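Local coordinates for protein putative RNase YutE (Bacillus subtilis subsp. subtilis str. 168, PDB 1YLM) that is probably the RNase toxin of a putative type VII toxin-antitoxin system and is probably neutralised by its cognate antitoxin, at residues 2-16 with 48-61. Numbering follows the deposited sequence.
Sequences YFVDRSKIEKTLGFF and CILDTGNDMIDGFI
Cys-48 opens the contact between two phenylalanines: its SG lies 3.7 Å from CD2 at the edge of the Phe-15 ring, a sulfur-aromatic contact, while its CB packs against CD1 of Phe-16. Asp-51 OD2 is hydrogen-bonded to Tyr-103 OH of the second subunit, in the probable RX(4)HXY motif. Thr-52 OG1 donates a hydrogen bond to Cys-48 O and lies 3.1 Å from Thr-12 OG1; its CG2 meets Ile-9 CG2. Asp-55 carries the salt bridge: Lys-8 NZ reaches the syn lone pair of OD2 at 2.7 Å, the lysine chain extended until a final bend (chi4 -72°) turns the ammonium onto it. A water joins Asp-55 O to Asp-5 N. The methyl end of selenomethionine Met-56 lies against Ile-9 CD1, though the short modelled SE-CE bond makes its place doubtful. At Gly-59 the two backbones come close, its CA making a CA-H...O contact with Phe-3 O at 3.4 Å. Phe-60 points an edge at the face of Tyr-2, planes at 62°, and takes Val-4 CG2 over its own face, 3.9 Å from the centroid. Helices 6-23 and 32-59 pack antiparallel, segments crossing at -158°, placing Asp-51 at the dimer interface of the all-helical HepT-like fold.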
# COMPACT_ATOMS: atom_id res chain seq x y z
N TYR A 2 -24.95 20.72 0.84
CA TYR A 2 -23.74 19.89 0.79
C TYR A 2 -23.51 19.20 2.13
O TYR A 2 -23.48 19.86 3.18
CB TYR A 2 -22.51 20.73 0.49
CG TYR A 2 -22.58 21.49 -0.80
CD1 TYR A 2 -22.83 20.84 -2.01
CD2 TYR A 2 -22.35 22.86 -0.82
CE1 TYR A 2 -22.89 21.54 -3.21
CE2 TYR A 2 -22.38 23.57 -2.03
CZ TYR A 2 -22.67 22.91 -3.21
OH TYR A 2 -22.71 23.61 -4.40
N PHE A 3 -23.34 17.89 2.06
CA PHE A 3 -22.96 17.09 3.22
C PHE A 3 -21.55 16.56 2.95
O PHE A 3 -21.34 15.61 2.18
CB PHE A 3 -23.95 15.95 3.45
CG PHE A 3 -25.38 16.43 3.67
CD1 PHE A 3 -26.23 16.65 2.58
CD2 PHE A 3 -25.86 16.69 4.96
CE1 PHE A 3 -27.55 17.10 2.77
CE2 PHE A 3 -27.17 17.15 5.16
CZ PHE A 3 -28.01 17.36 4.06
N VAL A 4 -20.59 17.23 3.58
CA VAL A 4 -19.18 16.98 3.34
C VAL A 4 -18.59 16.29 4.56
O VAL A 4 -18.83 16.73 5.69
CB VAL A 4 -18.44 18.33 3.02
CG1 VAL A 4 -16.96 18.10 2.67
CG2 VAL A 4 -19.14 19.06 1.86
N ASP A 5 -17.83 15.22 4.35
CA ASP A 5 -17.19 14.52 5.46
C ASP A 5 -15.96 15.30 5.94
O ASP A 5 -14.80 14.90 5.76
CB ASP A 5 -16.86 13.07 5.12
CG ASP A 5 -16.56 12.22 6.37
OD1 ASP A 5 -16.31 12.77 7.48
OD2 ASP A 5 -16.55 10.99 6.23
N ARG A 6 -16.23 16.43 6.55
CA ARG A 6 -15.19 17.40 6.82
C ARG A 6 -14.19 16.89 7.85
O ARG A 6 -12.99 17.18 7.74
CB ARG A 6 -15.80 18.73 7.28
CG ARG A 6 -14.78 19.88 7.31
CD ARG A 6 -15.45 21.24 7.61
NE ARG A 6 -14.48 22.32 7.50
CZ ARG A 6 -14.78 23.61 7.38
NH1 ARG A 6 -16.05 24.01 7.37
NH2 ARG A 6 -13.81 24.51 7.27
N SER A 7 -14.68 16.17 8.85
CA SER A 7 -13.82 15.51 9.86
C SER A 7 -12.78 14.57 9.20
O SER A 7 -11.59 14.65 9.49
CB SER A 7 -14.67 14.68 10.82
OG SER A 7 -15.50 15.53 11.58
N LYS A 8 -13.26 13.70 8.32
CA LYS A 8 -12.40 12.76 7.59
C LYS A 8 -11.36 13.52 6.77
O LYS A 8 -10.17 13.18 6.81
CB LYS A 8 -13.25 11.86 6.68
CG LYS A 8 -12.45 10.78 5.96
CD LYS A 8 -13.37 9.84 5.20
CE LYS A 8 -12.59 8.74 4.50
NZ LYS A 8 -11.84 9.22 3.31
N ILE A 9 -11.79 14.54 6.04
CA ILE A 9 -10.90 15.29 5.15
C ILE A 9 -9.83 15.96 6.00
O ILE A 9 -8.64 15.85 5.73
CB ILE A 9 -11.66 16.35 4.28
CG1 ILE A 9 -12.61 15.66 3.29
CG2 ILE A 9 -10.66 17.27 3.54
CD1 ILE A 9 -13.63 16.60 2.64
N GLU A 10 -10.26 16.63 7.06
CA GLU A 10 -9.29 17.42 7.80
C GLU A 10 -8.29 16.68 8.71
O GLU A 10 -7.07 16.97 8.65
CB GLU A 10 -10.02 18.47 8.70
CG GLU A 10 -10.84 19.55 7.96
CD GLU A 10 -11.54 20.56 8.88
OE1 GLU A 10 -11.72 20.28 10.09
OE2 GLU A 10 -11.90 21.66 8.38
N LYS A 11 -8.70 15.65 9.43
CA LYS A 11 -7.91 14.42 9.63
C LYS A 11 -6.91 13.90 8.64
O LYS A 11 -5.72 13.75 8.98
CB LYS A 11 -8.67 13.34 10.42
CG LYS A 11 -9.18 13.88 11.78
CD LYS A 11 -10.23 12.97 12.45
CE LYS A 11 -11.13 13.71 13.49
NZ LYS A 11 -12.30 12.84 13.93
N THR A 12 -7.35 13.64 7.42
CA THR A 12 -6.39 13.13 6.45
C THR A 12 -5.41 14.20 5.96
O THR A 12 -4.26 13.87 5.66
CB THR A 12 -6.99 12.17 5.37
OG1 THR A 12 -6.89 12.69 4.04
CG2 THR A 12 -8.35 11.67 5.72
N LEU A 13 -5.84 15.47 5.91
CA LEU A 13 -4.91 16.57 5.59
C LEU A 13 -3.80 16.72 6.63
O LEU A 13 -2.64 16.95 6.28
CB LEU A 13 -5.67 17.90 5.43
CG LEU A 13 -6.59 18.07 4.21
CD1 LEU A 13 -7.14 19.49 4.18
CD2 LEU A 13 -5.88 17.77 2.92
N GLY A 14 -4.14 16.60 7.91
CA GLY A 14 -3.13 16.65 8.98
C GLY A 14 -2.11 15.52 8.87
O GLY A 14 -0.91 15.73 9.01
N PHE A 15 -2.62 14.31 8.62
CA PHE A 15 -1.79 13.13 8.43
C PHE A 15 -0.85 13.34 7.25
O PHE A 15 0.36 13.10 7.35
CB PHE A 15 -2.71 11.95 8.14
CG PHE A 15 -2.00 10.62 8.03
CD1 PHE A 15 -1.71 9.88 9.19
CD2 PHE A 15 -1.69 10.09 6.78
CE1 PHE A 15 -1.08 8.62 9.08
CE2 PHE A 15 -1.06 8.84 6.66
CZ PHE A 15 -0.75 8.12 7.81
N PHE A 16 -1.42 13.75 6.12
CA PHE A 16 -0.67 14.14 4.92
C PHE A 16 0.48 15.10 5.23
O PHE A 16 1.63 14.87 4.82
CB PHE A 16 -1.65 14.77 3.91
CG PHE A 16 -1.00 15.29 2.65
CD1 PHE A 16 -0.86 14.46 1.53
CD2 PHE A 16 -0.58 16.61 2.56
CE1 PHE A 16 -0.28 14.94 0.34
CE2 PHE A 16 0.00 17.10 1.38
CZ PHE A 16 0.15 16.26 0.27
N CYS A 48 -3.87 9.85 0.44
CA CYS A 48 -4.46 11.03 1.06
C CYS A 48 -5.05 11.97 0.00
O CYS A 48 -6.15 12.50 0.20
CB CYS A 48 -3.42 11.80 1.86
SG CYS A 48 -2.94 11.05 3.45
N ILE A 49 -4.32 12.18 -1.10
CA ILE A 49 -4.83 13.05 -2.17
C ILE A 49 -6.08 12.44 -2.80
O ILE A 49 -7.09 13.13 -2.99
CB ILE A 49 -3.78 13.33 -3.24
CG1 ILE A 49 -2.63 14.18 -2.65
CG2 ILE A 49 -4.42 14.02 -4.47
CD1 ILE A 49 -1.36 14.17 -3.55
N LEU A 50 -6.02 11.15 -3.14
CA LEU A 50 -7.15 10.49 -3.80
C LEU A 50 -8.39 10.43 -2.91
O LEU A 50 -9.51 10.68 -3.37
CB LEU A 50 -6.77 9.08 -4.24
CG LEU A 50 -5.69 9.03 -5.34
CD1 LEU A 50 -5.33 7.59 -5.66
CD2 LEU A 50 -6.10 9.81 -6.61
N ASP A 51 -8.17 10.09 -1.63
CA ASP A 51 -9.25 9.95 -0.66
C ASP A 51 -9.90 11.30 -0.40
O ASP A 51 -11.14 11.42 -0.42
CB ASP A 51 -8.73 9.33 0.66
CG ASP A 51 -8.54 7.80 0.56
OD1 ASP A 51 -9.07 7.18 -0.38
OD2 ASP A 51 -7.86 7.23 1.43
N THR A 52 -9.07 12.32 -0.21
CA THR A 52 -9.57 13.71 -0.04
C THR A 52 -10.33 14.17 -1.29
O THR A 52 -11.44 14.72 -1.19
CB THR A 52 -8.42 14.69 0.31
OG1 THR A 52 -7.87 14.32 1.59
CG2 THR A 52 -8.97 16.13 0.41
N GLY A 53 -9.74 13.94 -2.46
CA GLY A 53 -10.41 14.26 -3.74
C GLY A 53 -11.77 13.60 -3.88
O GLY A 53 -12.76 14.28 -4.20
N ASN A 54 -11.84 12.29 -3.63
CA ASN A 54 -13.13 11.58 -3.62
C ASN A 54 -14.12 12.18 -2.64
O ASN A 54 -15.29 12.36 -2.97
CB ASN A 54 -12.98 10.08 -3.30
CG ASN A 54 -12.57 9.24 -4.51
OD1 ASN A 54 -11.80 8.28 -4.36
ND2 ASN A 54 -13.07 9.59 -5.69
N ASP A 55 -13.67 12.47 -1.42
CA ASP A 55 -14.56 13.05 -0.39
C ASP A 55 -15.08 14.43 -0.83
O ASP A 55 -16.25 14.77 -0.63
CB ASP A 55 -13.85 13.13 0.97
CG ASP A 55 -13.60 11.75 1.57
OD1 ASP A 55 -14.29 10.79 1.16
OD2 ASP A 55 -12.72 11.63 2.45
N MSE A 56 -14.20 15.23 -1.42
CA MSE A 56 -14.57 16.54 -1.99
C MSE A 56 -15.66 16.39 -3.06
O MSE A 56 -16.69 17.06 -3.06
CB MSE A 56 -13.35 17.20 -2.64
CG MSE A 56 -12.27 17.71 -1.71
SE MSE A 56 -12.71 19.34 -1.04
CE MSE A 56 -13.19 18.93 0.20
N ILE A 57 -15.40 15.49 -4.00
CA ILE A 57 -16.28 15.27 -5.14
C ILE A 57 -17.66 14.78 -4.67
O ILE A 57 -18.69 15.34 -5.06
CB ILE A 57 -15.61 14.26 -6.12
CG1 ILE A 57 -14.47 14.95 -6.89
CG2 ILE A 57 -16.63 13.62 -7.07
CD1 ILE A 57 -13.58 13.97 -7.70
N ASP A 58 -17.66 13.77 -3.80
CA ASP A 58 -18.90 13.22 -3.26
C ASP A 58 -19.68 14.27 -2.45
O ASP A 58 -20.89 14.42 -2.65
CB ASP A 58 -18.63 11.99 -2.38
CG ASP A 58 -18.08 10.81 -3.17
OD1 ASP A 58 -18.07 10.83 -4.43
OD2 ASP A 58 -17.64 9.84 -2.52
N GLY A 59 -18.99 14.98 -1.56
CA GLY A 59 -19.64 15.99 -0.70
C GLY A 59 -20.22 17.19 -1.46
O GLY A 59 -21.31 17.68 -1.12
N PHE A 60 -19.49 17.66 -2.47
CA PHE A 60 -19.86 18.87 -3.23
C PHE A 60 -20.56 18.58 -4.55
O PHE A 60 -20.67 19.48 -5.36
CB PHE A 60 -18.65 19.77 -3.47
CG PHE A 60 -18.19 20.50 -2.23
CD1 PHE A 60 -17.02 20.11 -1.59
CD2 PHE A 60 -18.94 21.56 -1.70
CE1 PHE A 60 -16.57 20.76 -0.45
CE2 PHE A 60 -18.51 22.23 -0.54
CZ PHE A 60 -17.32 21.84 0.08
N ILE A 61 -21.03 17.35 -4.75
CA ILE A 61 -21.76 16.95 -5.98
C ILE A 61 -21.01 17.38 -7.23
O ILE A 61 -21.57 18.02 -8.13
CB ILE A 61 -23.22 17.54 -6.06
CG1 ILE A 61 -23.82 17.69 -4.68
CG2 ILE A 61 -24.10 16.66 -6.99
CD1 ILE A 61 -25.21 18.34 -4.68
O HOH W 1 -23.49 16.60 -0.39
O HOH W 2 -17.51 13.98 1.85